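Invasion-associated protein B (Bartonella henselae, PDB 3DTD) is of unknown function but belongs to the invasion-associated locus B (IalB) family, and is probably linked to host-cell invasion by this bacterium. Local coordinates at residues P87-V92 and V98-I103; G74-P79 and L131-T136; M62-V65 and V71-G74; G102-V107 and I112-F117; W32-G37 and L159-A164. All coordinates share one frame; numbering follows the deposited sequence.

Interaction 1 of 5, residues P87-V92 and V98-I103; sequences PVRLQV and VIETGI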
# COMPACT_ATOMS: atom_id res chain seq x y z
N PRO C 87 -34.55 -12.85 27.55
CA PRO C 87 -33.41 -13.53 28.18
C PRO C 87 -32.58 -14.42 27.26
O PRO C 87 -33.01 -14.78 26.16
CB PRO C 87 -34.07 -14.38 29.29
CG PRO C 87 -35.52 -14.01 29.30
CD PRO C 87 -35.82 -13.50 27.94
N VAL C 88 -31.37 -14.75 27.73
CA VAL C 88 -30.52 -15.74 27.09
C VAL C 88 -30.58 -17.00 27.94
O VAL C 88 -30.26 -16.98 29.13
CB VAL C 88 -29.05 -15.23 26.95
CG1 VAL C 88 -28.14 -16.34 26.41
CG2 VAL C 88 -28.98 -14.01 26.04
N ARG C 89 -31.03 -18.09 27.32
CA ARG C 89 -31.22 -19.37 27.99
C ARG C 89 -30.02 -20.29 27.75
O ARG C 89 -29.59 -20.48 26.62
CB ARG C 89 -32.52 -20.02 27.49
CG ARG C 89 -32.89 -21.35 28.13
CD ARG C 89 -34.17 -21.88 27.50
NE ARG C 89 -34.59 -23.15 28.08
CZ ARG C 89 -34.35 -24.34 27.53
NH1 ARG C 89 -33.68 -24.44 26.39
NH2 ARG C 89 -34.78 -25.45 28.13
N LEU C 90 -29.48 -20.84 28.84
CA LEU C 90 -28.35 -21.76 28.78
C LEU C 90 -28.77 -23.15 29.26
O LEU C 90 -29.33 -23.30 30.34
CB LEU C 90 -27.19 -21.25 29.65
CG LEU C 90 -26.25 -20.17 29.10
CD1 LEU C 90 -26.83 -18.77 29.26
CD2 LEU C 90 -24.92 -20.26 29.81
N GLN C 91 -28.49 -24.16 28.44
CA GLN C 91 -28.87 -25.54 28.76
C GLN C 91 -27.77 -26.52 28.38
O GLN C 91 -27.27 -26.51 27.25
CB GLN C 91 -30.18 -25.91 28.04
CG GLN C 91 -30.75 -27.27 28.43
CD GLN C 91 -31.96 -27.67 27.60
OE1 GLN C 91 -32.17 -27.17 26.49
NE2 GLN C 91 -32.76 -28.58 28.13
N VAL C 92 -27.38 -27.37 29.32
CA VAL C 92 -26.44 -28.44 29.03
C VAL C 92 -27.18 -29.56 28.30
O VAL C 92 -27.98 -30.28 28.90
CB VAL C 92 -25.73 -29.00 30.28
CG1 VAL C 92 -24.56 -29.86 29.87
CG2 VAL C 92 -25.28 -27.88 31.19
N VAL C 98 -30.88 -25.88 33.43
CA VAL C 98 -31.28 -24.69 32.68
C VAL C 98 -31.02 -23.42 33.49
O VAL C 98 -31.46 -23.29 34.63
CB VAL C 98 -32.77 -24.77 32.21
CG1 VAL C 98 -33.21 -23.48 31.54
CG2 VAL C 98 -32.97 -25.94 31.24
N ILE C 99 -30.26 -22.50 32.88
CA ILE C 99 -30.02 -21.17 33.43
C ILE C 99 -30.64 -20.12 32.51
O ILE C 99 -30.52 -20.20 31.29
CB ILE C 99 -28.50 -20.91 33.63
CG1 ILE C 99 -28.04 -21.42 35.00
CG2 ILE C 99 -28.13 -19.42 33.51
CD1 ILE C 99 -26.55 -21.33 35.18
N GLU C 100 -31.34 -19.16 33.10
CA GLU C 100 -31.84 -18.02 32.34
C GLU C 100 -31.23 -16.73 32.87
O GLU C 100 -31.37 -16.39 34.04
CB GLU C 100 -33.37 -17.97 32.37
CG GLU C 100 -33.97 -17.71 31.01
CD GLU C 100 -35.47 -17.90 30.98
OE1 GLU C 100 -35.93 -18.79 30.23
OE2 GLU C 100 -36.18 -17.17 31.70
N THR C 101 -30.54 -16.03 31.98
CA THR C 101 -29.84 -14.78 32.31
C THR C 101 -29.98 -13.81 31.13
O THR C 101 -30.70 -14.10 30.18
CB THR C 101 -28.34 -15.05 32.71
OG1 THR C 101 -27.65 -13.80 32.88
CG2 THR C 101 -27.62 -15.89 31.65
N GLY C 102 -29.34 -12.65 31.20
CA GLY C 102 -29.47 -11.65 30.15
C GLY C 102 -28.20 -10.91 29.81
O GLY C 102 -27.21 -11.00 30.53
N ILE C 103 -28.23 -10.19 28.69
CA ILE C 103 -27.14 -9.31 28.25
C ILE C 103 -27.00 -8.14 29.22
O ILE C 103 -27.99 -7.50 29.56
CB ILE C 103 -27.38 -8.80 26.79
CG1 ILE C 103 -27.32 -9.97 25.80
CG2 ILE C 103 -26.37 -7.72 26.38
CD1 ILE C 103 -27.86 -9.66 24.41
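V88 and L90 pair with T101 and I99 in an antiparallel beta hairpin whose strands, 88-92 and 98-101, lie at one side of a four-stranded sheet. Strand 98-101 is outermost within the chain; strand 88-92 is bonded along its other edge to strand 130-136, through R89 and Q91. Four backbone bonds hold the hairpin. V88 N gives to T101 O at 2.6 Å, and T101 N returns a bond to V88 O at 3.0 Å; L90 N gives to I99 O at 2.7 Å and I99 N to L90 O in a second reciprocal pair. Beside these run weaker CA-H...O contacts, such as V98 CA to L90 O at 3.3 Å. Apolar packing marks the face of V88, L90, I99 and T101, which turns toward strand 110-117. Here L90 CD1 meets T101 CG2 at 3.8 Å. T101 carries OG1 on the far side from its own N (chi1 174°), and that hydroxyl bonds to P114 O while CG2 is left for the leucine. On the other face P87 CB rests on E100 CG at 3.7 Å, and V98 meets two longer side chains. R89, extended from CG to NE, passes V98 CG1 and brings NH2 within 3.6 Å of V98 CG2, an oblique approach to the guanidinium; Q91 CG meets the same methyl. Q91 NE2 bonds to G95 O in the turn. Its OE1 receives R89 NH1 at 3.1 Å, a bond bent to 136° at the hydrogen, with the donor above the amide plane, 62° out of it.

Interaction 2 of 5, residues G74-P79 and L131-T136; sequences GNLTVP and LKLAMT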
# COMPACT_ATOMS: atom_id res chain seq x y z
N GLY C 74 -18.26 -16.07 35.09
CA GLY C 74 -17.57 -15.32 34.04
C GLY C 74 -18.51 -14.69 33.03
O GLY C 74 -19.59 -14.21 33.39
N ASN C 75 -18.10 -14.70 31.77
CA ASN C 75 -18.85 -14.04 30.71
C ASN C 75 -19.02 -14.85 29.44
O ASN C 75 -18.10 -15.53 28.99
CB ASN C 75 -18.21 -12.68 30.37
CG ASN C 75 -18.39 -11.66 31.48
OD1 ASN C 75 -19.51 -11.32 31.86
ND2 ASN C 75 -17.28 -11.16 32.01
N LEU C 76 -20.21 -14.74 28.86
CA LEU C 76 -20.51 -15.29 27.56
C LEU C 76 -20.64 -14.12 26.58
O LEU C 76 -21.32 -13.14 26.86
CB LEU C 76 -21.81 -16.09 27.64
CG LEU C 76 -22.46 -16.68 26.39
CD1 LEU C 76 -21.66 -17.85 25.85
CD2 LEU C 76 -23.87 -17.12 26.72
N THR C 77 -19.96 -14.22 25.44
CA THR C 77 -20.07 -13.22 24.38
C THR C 77 -20.96 -13.78 23.27
O THR C 77 -20.68 -14.85 22.74
CB THR C 77 -18.69 -12.82 23.81
OG1 THR C 77 -17.82 -12.44 24.89
CG2 THR C 77 -18.82 -11.65 22.84
N VAL C 78 -22.04 -13.06 22.96
CA VAL C 78 -23.01 -13.48 21.94
C VAL C 78 -23.00 -12.45 20.78
O VAL C 78 -22.44 -11.37 20.94
CB VAL C 78 -24.45 -13.70 22.54
CG1 VAL C 78 -24.44 -14.81 23.60
CG2 VAL C 78 -25.03 -12.41 23.10
N PRO C 79 -23.59 -12.80 19.62
CA PRO C 79 -23.60 -11.85 18.49
C PRO C 79 -24.38 -10.55 18.71
O PRO C 79 -25.17 -10.44 19.65
CB PRO C 79 -24.28 -12.65 17.36
CG PRO C 79 -24.19 -14.05 17.75
CD PRO C 79 -24.22 -14.08 19.24
N LEU C 131 -23.11 -26.91 25.39
CA LEU C 131 -23.89 -25.95 26.14
C LEU C 131 -24.72 -25.16 25.14
O LEU C 131 -24.21 -24.28 24.45
CB LEU C 131 -23.00 -25.03 26.97
CG LEU C 131 -23.70 -23.93 27.78
CD1 LEU C 131 -24.68 -24.49 28.80
CD2 LEU C 131 -22.67 -23.08 28.46
N LYS C 132 -26.00 -25.50 25.05
CA LYS C 132 -26.91 -24.91 24.06
C LYS C 132 -27.38 -23.53 24.50
O LYS C 132 -27.75 -23.32 25.66
CB LYS C 132 -28.10 -25.83 23.81
CG LYS C 132 -27.76 -27.11 23.06
CD LYS C 132 -29.01 -27.92 22.76
CE LYS C 132 -28.66 -29.22 22.04
NZ LYS C 132 -29.88 -30.04 21.75
N LEU C 133 -27.37 -22.59 23.55
CA LEU C 133 -27.85 -21.23 23.81
C LEU C 133 -29.16 -20.95 23.08
O LEU C 133 -29.36 -21.39 21.95
CB LEU C 133 -26.80 -20.19 23.40
CG LEU C 133 -25.46 -19.93 24.11
CD1 LEU C 133 -25.28 -20.68 25.44
CD2 LEU C 133 -24.31 -20.22 23.19
N ALA C 134 -30.05 -20.23 23.75
CA ALA C 134 -31.33 -19.80 23.17
C ALA C 134 -31.58 -18.32 23.45
O ALA C 134 -31.53 -17.89 24.61
CB ALA C 134 -32.47 -20.65 23.70
N MET C 135 -31.83 -17.55 22.40
CA MET C 135 -32.08 -16.11 22.52
C MET C 135 -33.06 -15.61 21.46
O MET C 135 -33.51 -16.37 20.61
CB MET C 135 -30.76 -15.32 22.51
CG MET C 135 -29.89 -15.52 21.27
SD MET C 135 -28.14 -15.20 21.56
CE MET C 135 -27.62 -16.74 22.30
N THR C 136 -33.39 -14.32 21.53
CA THR C 136 -34.33 -13.70 20.60
C THR C 136 -33.62 -12.64 19.76
O THR C 136 -32.86 -11.83 20.28
CB THR C 136 -35.52 -13.06 21.37
OG1 THR C 136 -36.02 -13.98 22.35
CG2 THR C 136 -36.65 -12.69 20.43
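L76 and V78, two residues apart on strand 72-78, meet L133 and M135, two apart on strand 130-136, where the two antiparallel sheets of the chain face each other. The strands are not neighbours in a sheet: their closest CA atoms, of V78 and L133, stand 9.3 Å apart, and only side-chain ends bridge the gap. L76 comes first. With CG swung opposite the backbone N (chi1 174°), its CD2 extends to L133 CD1 at 4.0 Å and lies at 4.2 Å from L133 CG; the two leucines lie alongside each other, pointing opposite ways. At V78 the partner is M135, whose chain folds back at its end (chi3 81°) and lays the thioether alongside the valine. M135 SD lies 4.1 Å from V78 CB, while M135 CE reaches V78 CG1 at 3.9 Å. All four side chains are buried between the two sheets. Around them, strand 72-78 is bonded between strands 58-66 and 110-117, with V60 and M62 also touching L76. In the other layer strand 130-136 lies between 88-92 and 144-151, and L145 and I82 add to the packing on M135.

Interaction 3 of 5, residues M62-V65 and V71-G74; sequences MSVV and VVSG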
# COMPACT_ATOMS: atom_id res chain seq x y z
N MET C 62 -16.76 -17.79 25.42
CA MET C 62 -17.01 -18.01 26.83
C MET C 62 -15.71 -17.94 27.61
O MET C 62 -14.73 -18.56 27.22
CB MET C 62 -17.70 -19.37 27.05
CG MET C 62 -17.92 -19.74 28.52
SD MET C 62 -19.12 -21.05 28.81
CE MET C 62 -20.62 -20.13 28.52
N SER C 63 -15.70 -17.16 28.68
CA SER C 63 -14.54 -17.05 29.56
C SER C 63 -14.98 -17.23 31.01
O SER C 63 -15.98 -16.65 31.43
CB SER C 63 -13.84 -15.70 29.37
OG SER C 63 -12.51 -15.74 29.87
N VAL C 64 -14.23 -18.03 31.76
CA VAL C 64 -14.68 -18.54 33.06
C VAL C 64 -13.54 -18.62 34.09
O VAL C 64 -12.42 -18.99 33.75
CB VAL C 64 -15.45 -19.89 32.86
CG1 VAL C 64 -15.00 -20.99 33.81
CG2 VAL C 64 -16.96 -19.66 32.92
N VAL C 65 -13.83 -18.20 35.32
CA VAL C 65 -12.89 -18.33 36.44
C VAL C 65 -13.47 -19.18 37.57
O VAL C 65 -14.69 -19.31 37.70
CB VAL C 65 -12.44 -16.95 37.03
CG1 VAL C 65 -11.60 -16.19 36.03
CG2 VAL C 65 -13.64 -16.10 37.48
N VAL C 71 -17.27 -21.56 43.39
CA VAL C 71 -18.24 -21.21 42.36
C VAL C 71 -17.55 -20.81 41.04
O VAL C 71 -16.50 -20.16 41.04
CB VAL C 71 -19.29 -20.15 42.88
CG1 VAL C 71 -18.63 -18.82 43.21
CG2 VAL C 71 -20.44 -19.95 41.90
N VAL C 72 -18.12 -21.25 39.92
CA VAL C 72 -17.59 -20.93 38.59
C VAL C 72 -18.41 -19.79 37.96
O VAL C 72 -19.62 -19.90 37.80
CB VAL C 72 -17.58 -22.21 37.70
CG1 VAL C 72 -17.31 -21.87 36.25
CG2 VAL C 72 -16.55 -23.21 38.21
N SER C 73 -17.74 -18.69 37.62
CA SER C 73 -18.41 -17.53 37.03
C SER C 73 -17.60 -16.90 35.89
O SER C 73 -16.41 -17.16 35.75
CB SER C 73 -18.73 -16.47 38.10
OG SER C 73 -17.57 -15.77 38.50
N GLY C 74 -18.26 -16.07 35.09
CA GLY C 74 -17.57 -15.32 34.04
C GLY C 74 -18.51 -14.69 33.03
O GLY C 74 -19.59 -14.21 33.39
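V65 and S73 form a hydrogen-bonded pair of the antiparallel beta hairpin made by strands 58-66 and 72-78. V65 N gives a nearly straight bond to S73 O at 2.8 Å (176° at the hydrogen), and S73 N answers to V65 O at 3.1 Å, more bent at 157°. V65 also meets its partner with a methyl: with CG1 set opposite the carbonyl carbon (chi1 -67°), CG2 falls between the backbone N and that carbon, lies 3.4 Å from S73 O and is the nearer methyl to the serine hydroxyl. That hydroxyl has its polar partner in the turn, where N67 ND2 bonds both S73 OG and V71 O and so ties the connection to the start of the second strand. V72 turns to the other face. Its CG1 touches V64 CG1 at 3.5 Å, the two valines crossing at about a right angle. F117, of the adjoining strand 110-117, packs on V72 as well, and M47 on V64, making this the core-facing side of the hairpin. Further along, V64 sits opposite G74 in a non-hydrogen-bonded pair with CA atoms 4.4 Å apart. G74 has no side chain to stand between the strands, and G74 CA approaches S63 O at 3.3 Å in a CA-H...O contact.

Interaction 4 of 5, residues G102-V107 and I112-F117; sequences GIRTCV and IVPIVF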
# COMPACT_ATOMS: atom_id res chain seq x y z
N GLY C 102 -29.34 -12.65 31.20
CA GLY C 102 -29.47 -11.65 30.15
C GLY C 102 -28.20 -10.91 29.81
O GLY C 102 -27.21 -11.00 30.53
N ILE C 103 -28.23 -10.19 28.69
CA ILE C 103 -27.14 -9.31 28.25
C ILE C 103 -27.00 -8.14 29.22
O ILE C 103 -27.99 -7.50 29.56
CB ILE C 103 -27.38 -8.80 26.79
CG1 ILE C 103 -27.32 -9.97 25.80
CG2 ILE C 103 -26.37 -7.72 26.38
CD1 ILE C 103 -27.86 -9.66 24.41
N ARG C 104 -25.78 -7.90 29.68
CA ARG C 104 -25.48 -6.76 30.55
C ARG C 104 -25.14 -5.52 29.72
O ARG C 104 -25.60 -4.40 30.02
CB ARG C 104 -24.32 -7.10 31.49
CG ARG C 104 -23.91 -5.97 32.41
CD ARG C 104 -23.17 -6.45 33.65
NE ARG C 104 -23.04 -5.38 34.63
CZ ARG C 104 -22.00 -4.55 34.71
NH1 ARG C 104 -20.98 -4.66 33.86
NH2 ARG C 104 -21.99 -3.60 35.63
N THR C 105 -24.34 -5.73 28.68
CA THR C 105 -23.86 -4.67 27.81
C THR C 105 -23.32 -5.27 26.51
O THR C 105 -23.16 -6.48 26.40
CB THR C 105 -22.76 -3.81 28.49
OG1 THR C 105 -22.45 -2.69 27.66
CG2 THR C 105 -21.48 -4.62 28.75
N CYS C 106 -23.06 -4.41 25.53
CA CYS C 106 -22.37 -4.85 24.32
C CYS C 106 -21.18 -3.96 24.05
O CYS C 106 -21.20 -2.76 24.34
CB CYS C 106 -23.31 -4.89 23.11
SG CYS C 106 -24.89 -5.79 23.37
N VAL C 107 -20.13 -4.57 23.52
CA VAL C 107 -18.85 -3.93 23.22
C VAL C 107 -18.56 -4.25 21.74
O VAL C 107 -19.32 -5.01 21.14
CB VAL C 107 -17.73 -4.44 24.19
CG1 VAL C 107 -17.92 -3.84 25.59
CG2 VAL C 107 -17.68 -5.96 24.25
N ILE C 112 -22.29 -8.98 25.89
CA ILE C 112 -21.76 -9.69 27.05
C ILE C 112 -22.88 -10.18 27.98
O ILE C 112 -23.72 -9.40 28.43
CB ILE C 112 -20.74 -8.81 27.83
CG1 ILE C 112 -19.68 -8.20 26.89
CG2 ILE C 112 -20.10 -9.59 28.98
CD1 ILE C 112 -18.82 -9.21 26.11
N VAL C 113 -22.87 -11.49 28.23
CA VAL C 113 -23.83 -12.16 29.10
C VAL C 113 -23.08 -12.73 30.32
O VAL C 113 -22.32 -13.68 30.18
CB VAL C 113 -24.55 -13.32 28.35
CG1 VAL C 113 -25.60 -13.97 29.23
CG2 VAL C 113 -25.18 -12.83 27.06
N PRO C 114 -23.28 -12.13 31.50
CA PRO C 114 -22.68 -12.66 32.73
C PRO C 114 -23.31 -13.99 33.13
O PRO C 114 -24.53 -14.16 33.03
CB PRO C 114 -22.99 -11.60 33.79
CG PRO C 114 -23.47 -10.41 33.05
CD PRO C 114 -24.07 -10.91 31.78
N ILE C 115 -22.47 -14.92 33.57
CA ILE C 115 -22.92 -16.26 33.93
C ILE C 115 -22.32 -16.69 35.27
O ILE C 115 -21.16 -16.41 35.55
CB ILE C 115 -22.55 -17.30 32.83
CG1 ILE C 115 -21.21 -16.93 32.18
CG2 ILE C 115 -23.65 -17.35 31.78
CD1 ILE C 115 -20.47 -18.07 31.53
N VAL C 116 -23.16 -17.31 36.10
CA VAL C 116 -22.73 -17.90 37.36
C VAL C 116 -23.26 -19.34 37.40
O VAL C 116 -24.46 -19.57 37.23
CB VAL C 116 -23.25 -17.09 38.59
CG1 VAL C 116 -22.95 -17.82 39.89
CG2 VAL C 116 -22.62 -15.70 38.63
N PHE C 117 -22.36 -20.30 37.61
CA PHE C 117 -22.73 -21.71 37.67
C PHE C 117 -22.61 -22.26 39.09
O PHE C 117 -21.55 -22.18 39.70
CB PHE C 117 -21.84 -22.54 36.74
CG PHE C 117 -21.85 -22.09 35.31
CD1 PHE C 117 -20.67 -21.73 34.67
CD2 PHE C 117 -23.04 -22.02 34.59
CE1 PHE C 117 -20.67 -21.32 33.34
CE2 PHE C 117 -23.05 -21.62 33.26
CZ PHE C 117 -21.87 -21.27 32.64
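The longer branch of I112 runs from T105 O to the CG2 methyl of V107. I112 CB lies 3.7 Å from T105 O, and CG1, placed beside the backbone N (chi1 -50°), stays near that oxygen while turning toward V107. A second bend (chi2 -60°) carries CD1 to V107 CG2 at 3.9 Å. The short branch, CG2, faces the other way, to N75 on strand 72-78. The backbone of I112 is bonded at both ends: I112 N gives to T105 O at 2.7 Å, and I112 O takes R104 N at 2.8 Å. The two partners are successive residues, an offset resembling a beta bulge, in the short hairpin of strands 105-107 and 110-117, whose C106 and C111 are joined by a disulfide. Strand 105-107 is the outermost of its sheet within the chain, and a second subunit meets it: the backbones of R104 and C106 are hydrogen-bonded to that subunit, T105 OG1 bonds to its I82 O, and C106 packs on C106 of the same neighbour. Toward the core, I103 CG1 meets V113 CG2 at 3.8 Å, while V113 CG1 lies 3.6 Å from G102 O. P114 uses its ring on the opposite face from V113. P114 CD approaches G102 O at 3.4 Å, and P114 CG comes to 3.8 Å from R104 CB, the arginine chain running across the proline ring.

Interaction 5 of 5, residues W32-G37 and L159-A164; sequences WSINCG and LNRLIA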
# COMPACT_ATOMS: atom_id res chain seq x y z
N TRP C 32 -10.75 -26.53 25.08
CA TRP C 32 -10.68 -25.42 26.03
C TRP C 32 -9.25 -24.94 26.27
O TRP C 32 -8.31 -25.74 26.25
CB TRP C 32 -11.37 -25.79 27.34
CG TRP C 32 -12.85 -25.70 27.22
CD1 TRP C 32 -13.68 -26.61 26.63
CD2 TRP C 32 -13.69 -24.63 27.68
NE1 TRP C 32 -14.98 -26.17 26.69
CE2 TRP C 32 -15.02 -24.96 27.33
CE3 TRP C 32 -13.44 -23.42 28.35
CZ2 TRP C 32 -16.10 -24.13 27.64
CZ3 TRP C 32 -14.51 -22.60 28.66
CH2 TRP C 32 -15.83 -22.95 28.30
N SER C 33 -9.11 -23.64 26.48
CA SER C 33 -7.81 -23.00 26.72
C SER C 33 -7.72 -22.38 28.11
O SER C 33 -8.72 -21.96 28.68
CB SER C 33 -7.53 -21.94 25.66
OG SER C 33 -7.52 -22.49 24.35
N ILE C 34 -6.50 -22.33 28.65
CA ILE C 34 -6.23 -21.69 29.94
C ILE C 34 -5.09 -20.68 29.84
O ILE C 34 -4.00 -21.00 29.35
CB ILE C 34 -5.94 -22.73 31.07
CG1 ILE C 34 -7.21 -23.52 31.40
CG2 ILE C 34 -5.42 -22.05 32.35
CD1 ILE C 34 -6.97 -24.70 32.28
N ASN C 35 -5.36 -19.46 30.29
CA ASN C 35 -4.36 -18.42 30.40
C ASN C 35 -4.36 -17.82 31.80
O ASN C 35 -5.42 -17.63 32.40
CB ASN C 35 -4.59 -17.33 29.35
CG ASN C 35 -4.19 -17.77 27.96
OD1 ASN C 35 -5.03 -18.18 27.16
ND2 ASN C 35 -2.90 -17.70 27.66
N CYS C 36 -3.17 -17.54 32.32
CA CYS C 36 -3.04 -16.92 33.63
C CYS C 36 -2.41 -15.54 33.51
O CYS C 36 -1.53 -15.31 32.69
CB CYS C 36 -2.22 -17.79 34.58
SG CYS C 36 -2.92 -19.44 34.86
N GLY C 37 -2.89 -14.62 34.34
CA GLY C 37 -2.32 -13.28 34.43
C GLY C 37 -2.39 -12.78 35.86
O GLY C 37 -3.21 -13.25 36.65
N LEU C 159 -11.10 -27.45 34.00
CA LEU C 159 -11.55 -27.02 35.33
C LEU C 159 -10.72 -27.65 36.45
O LEU C 159 -10.44 -26.99 37.45
CB LEU C 159 -13.04 -27.29 35.52
CG LEU C 159 -13.72 -26.77 36.78
CD1 LEU C 159 -13.45 -25.28 37.02
CD2 LEU C 159 -15.20 -27.02 36.67
N ASN C 160 -10.32 -28.91 36.27
CA ASN C 160 -9.39 -29.59 37.17
C ASN C 160 -8.03 -28.90 37.28
O ASN C 160 -7.45 -28.86 38.36
CB ASN C 160 -9.17 -31.04 36.72
CG ASN C 160 -10.38 -31.92 36.97
OD1 ASN C 160 -11.32 -31.51 37.64
ND2 ASN C 160 -10.36 -33.13 36.42
N ARG C 161 -7.55 -28.39 36.15
CA ARG C 161 -6.33 -27.59 36.10
C ARG C 161 -6.50 -26.24 36.81
O ARG C 161 -5.59 -25.79 37.50
CB ARG C 161 -5.89 -27.41 34.64
CG ARG C 161 -4.62 -26.59 34.43
CD ARG C 161 -3.42 -27.18 35.12
NE ARG C 161 -2.22 -26.42 34.83
CZ ARG C 161 -1.14 -26.38 35.60
NH1 ARG C 161 -1.10 -27.06 36.74
NH2 ARG C 161 -0.10 -25.64 35.24
N LEU C 162 -7.67 -25.63 36.65
CA LEU C 162 -8.03 -24.40 37.35
C LEU C 162 -8.08 -24.57 38.87
O LEU C 162 -7.69 -23.66 39.61
CB LEU C 162 -9.36 -23.85 36.82
CG LEU C 162 -9.37 -22.48 36.12
CD1 LEU C 162 -8.36 -22.35 35.00
CD2 LEU C 162 -10.76 -22.15 35.64
N ILE C 163 -8.55 -25.73 39.31
CA ILE C 163 -8.56 -26.10 40.73
C ILE C 163 -7.13 -26.26 41.25
O ILE C 163 -6.79 -25.76 42.32
CB ILE C 163 -9.41 -27.39 40.98
CG1 ILE C 163 -10.89 -27.12 40.67
CG2 ILE C 163 -9.28 -27.87 42.43
CD1 ILE C 163 -11.71 -28.36 40.36
N ALA C 164 -6.30 -26.93 40.45
CA ALA C 164 -4.88 -27.15 40.75
C ALA C 164 -4.05 -25.86 40.79
O ALA C 164 -3.10 -25.77 41.56
CB ALA C 164 -4.28 -28.14 39.77
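R161 NE forms a salt bridge to E27 OE2, while the aliphatic base of the same arginine packs on I34; a longer, weak ion pair links R161 NH1 to E168. The setting is helix-on-sheet packing: helix 155-168, near the C-terminus, lies across one face of the seven-stranded antiparallel sheet at strand 32-39. The helix and strand backbones stay well apart, with CA atoms no nearer than 8.1 Å (I34 to L162), and I34 is the strand residue that fills the interval. Its CD1 reaches R161 CG at 3.7 Å and R161 CB at 3.8 Å. R161 is then bent at its second torsion (chi2 59°), which turns the chain aside after CG and lets the guanidinium head for E27 on the neighbouring strand 27-29. A158 and L165 of the helix also touch I34, and Y29 joins from that neighbouring strand. Further along, C36 touches L165 and is tied to C45 by a disulfide across the adjacent strands. L162, the next residue of the helix, meets I34 with one methyl: L162 CD1 lies 3.9 Å from I34 CD1 and 4.0 Å from both I34 CG1 and I34 CG2.

In the fold
Interaction 3 pairs strand 72-78 with 58-66 in the seven-stranded sheet, and strand 110-117 of interaction 4 lies along the other edge of 72-78: V72 O meets F117 N at 2.8 Å between interactions 3 and 4, and L76 O meets V113 N at 2.6 Å between 2 and 4. Interaction 1 belongs to the four-stranded sheet, and interaction 2 joins the two layers; it touches interaction 1, centres 7 Å apart, through R89 N and A134 O at 2.8 Å. Interactions 1 and 4, which share G102 and I103, also join the layers, I99 CD1 lying 3.6 Å from F117 CD2. Interaction 5 sits at the far end, its centre about 24 Å from that of interaction 1, but reaches interaction 3 where M62 SD packs 3.8 Å from W32 CH2.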